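PDB 2Z6V: putative uncharacterized protein from Mycobacterium avium, which probably acts as a sulfotransferase, moving a sulfuryl group from a donor such as PAPS to an acceptor that is not established. Local coordinates for residues Q235-Q238 with S244-L247. Sequence-based numbering, arbitrary orientation.
Sequences QVLQ and SWSL
The indole of Trp245 meets helix 224-238 with its outer edge, Leu237 CB and Gln238 CD lying close to the ring plane at the rim; neither residue stacks on a face. This edge-on contact docks the helix against strand 244-248 of the parallel sheet in the sulfotransferase alpha/beta fold, where the strand runs between 132-134 and 109-113. At the benzene end of the indole, Leu237 CB approaches Trp245 CH2 at 3.7 Å, and Leu237 CD1 reaches the same carbon at 3.8 Å. The two side chains are roughly perpendicular, and the contact is purely apolar. Gln238 follows the pyrrole end of the rim. Its CG is placed anti to the carbonyl carbon (chi1 -73°) and the chain is extended beyond it, which carries the side chain along the rim past the indole nitrogen; the planes of amide and ring are 31° apart. Trp245 spans the gap between strand and helix, since even the closest pair of CA atoms, those of Gln238 and Trp245, is 8.9 Å apart. Leu234, one turn earlier on the helix, and Val105 from a loop also touch the Trp245 side chain, while the backbone of Trp245 is hydrogen-bonded to Leu109 of the adjoining strand. Between the two ends of the rim, Trp245 CZ2 is shared by both helix residues, with Leu237 CB and Gln238 CG each 3.8 Å from it.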
ATOM      1  N   GLN A 235      11.845   2.279 -12.263  1.00 23.17           N
ATOM      2  CA  GLN A 235      13.011   2.441 -13.126  1.00 25.47           C
ATOM      3  C   GLN A 235      13.734   3.758 -12.831  1.00 25.31           C
ATOM      4  O   GLN A 235      14.947   3.863 -13.016  1.00 25.01           O
ATOM      5  CB  GLN A 235      12.601   2.364 -14.601  1.00 25.79           C
ATOM      6  CG  GLN A 235      12.196   0.963 -15.033  1.00 25.34           C
ATOM      7  CD  GLN A 235      11.566   0.942 -16.399  1.00 27.46           C
ATOM      8  OE1 GLN A 235      10.557   1.604 -16.635  1.00 28.68           O
ATOM      9  NE2 GLN A 235      12.156   0.178 -17.313  1.00 27.64           N
ATOM     10  N   VAL A 236      12.988   4.757 -12.367  1.00 23.34           N
ATOM     11  CA  VAL A 236      13.585   6.040 -12.026  1.00 23.49           C
ATOM     12  C   VAL A 236      14.371   5.915 -10.714  1.00 24.66           C
ATOM     13  O   VAL A 236      15.456   6.483 -10.567  1.00 23.56           O
ATOM     14  CB  VAL A 236      12.514   7.145 -11.860  1.00 23.02           C
ATOM     15  CG1 VAL A 236      13.161   8.418 -11.314  1.00 20.13           C
ATOM     16  CG2 VAL A 236      11.832   7.413 -13.195  1.00 21.40           C
ATOM     17  N   LEU A 237      13.822   5.174  -9.760  1.00 24.25           N
ATOM     18  CA  LEU A 237      14.504   5.000  -8.488  1.00 25.38           C
ATOM     19  C   LEU A 237      15.739   4.105  -8.649  1.00 27.53           C
ATOM     20  O   LEU A 237      16.750   4.317  -7.972  1.00 29.18           O
ATOM     21  CB  LEU A 237      13.540   4.422  -7.448  1.00 21.14           C
ATOM     22  CG  LEU A 237      12.334   5.298  -7.069  1.00 22.92           C
ATOM     23  CD1 LEU A 237      11.407   4.523  -6.122  1.00 20.45           C
ATOM     24  CD2 LEU A 237      12.804   6.594  -6.401  1.00 18.64           C
ATOM     25  N   GLN A 238      15.663   3.122  -9.552  1.00 27.32           N
ATOM     26  CA  GLN A 238      16.786   2.201  -9.812  1.00 27.40           C
ATOM     27  C   GLN A 238      17.976   2.894 -10.442  1.00 25.81           C
ATOM     28  O   GLN A 238      19.122   2.527 -10.176  1.00 25.31           O
ATOM     29  CB  GLN A 238      16.420   1.107 -10.814  1.00 26.86           C
ATOM     30  CG  GLN A 238      15.523   0.020 -10.356  1.00 29.94           C
ATOM     31  CD  GLN A 238      15.369  -1.020 -11.442  1.00 31.55           C
ATOM     32  OE1 GLN A 238      15.241  -0.679 -12.618  1.00 31.80           O
ATOM     33  NE2 GLN A 238      15.384  -2.299 -11.057  1.00 35.53           N
ATOM     34  N   SER A 244      17.617  -5.472  -6.654  1.00 30.67           N
ATOM     35  CA  SER A 244      16.455  -6.307  -6.932  1.00 32.08           C
ATOM     36  C   SER A 244      15.340  -5.774  -6.034  1.00 31.54           C
ATOM     37  O   SER A 244      15.513  -5.651  -4.819  1.00 32.74           O
ATOM     38  CB  SER A 244      16.760  -7.770  -6.595  1.00 33.29           C
ATOM     39  OG  SER A 244      15.622  -8.587  -6.814  1.00 38.63           O
ATOM     40  N   TRP A 245      14.195  -5.466  -6.624  1.00 29.15           N
ATOM     41  CA  TRP A 245      13.089  -4.910  -5.859  1.00 28.86           C
ATOM     42  C   TRP A 245      12.313  -5.828  -4.910  1.00 28.63           C
ATOM     43  O   TRP A 245      12.062  -6.996  -5.196  1.00 29.17           O
ATOM     44  CB  TRP A 245      12.087  -4.222  -6.803  1.00 27.25           C
ATOM     45  CG  TRP A 245      12.588  -2.930  -7.383  1.00 25.76           C
ATOM     46  CD1 TRP A 245      13.156  -2.746  -8.607  1.00 24.68           C
ATOM     47  CD2 TRP A 245      12.599  -1.648  -6.738  1.00 26.88           C
ATOM     48  NE1 TRP A 245      13.521  -1.432  -8.769  1.00 23.41           N
ATOM     49  CE2 TRP A 245      13.193  -0.735  -7.637  1.00 25.63           C
ATOM     50  CE3 TRP A 245      12.166  -1.182  -5.488  1.00 27.59           C
ATOM     51  CZ2 TRP A 245      13.366   0.621  -7.324  1.00 25.20           C
ATOM     52  CZ3 TRP A 245      12.340   0.170  -5.179  1.00 27.26           C
ATOM     53  CH2 TRP A 245      12.935   1.051  -6.097  1.00 23.44           C
ATOM     54  N   SER A 246      11.939  -5.261  -3.770  1.00 28.43           N
ATOM     55  CA  SER A 246      11.137  -5.943  -2.766  1.00 27.92           C
ATOM     56  C   SER A 246       9.938  -5.017  -2.615  1.00 27.11           C
ATOM     57  O   SER A 246      10.081  -3.895  -2.146  1.00 29.49           O
ATOM     58  CB  SER A 246      11.887  -6.049  -1.441  1.00 27.01           C
ATOM     59  OG  SER A 246      11.002  -6.471  -0.420  1.00 26.68           O
ATOM     60  N   LEU A 247       8.765  -5.474  -3.024  1.00 26.66           N
ATOM     61  CA  LEU A 247       7.578  -4.633  -2.963  1.00 26.32           C
ATOM     62  C   LEU A 247       6.453  -5.253  -2.169  1.00 26.61           C
ATOM     63  O   LEU A 247       6.433  -6.467  -1.947  1.00 25.75           O
ATOM     64  CB  LEU A 247       7.088  -4.341  -4.377  1.00 24.56           C
ATOM     65  CG  LEU A 247       8.182  -3.824  -5.305  1.00 24.15           C
ATOM     66  CD1 LEU A 247       7.728  -3.898  -6.754  1.00 25.21           C
ATOM     67  CD2 LEU A 247       8.530  -2.406  -4.902  1.00 22.88           C
TER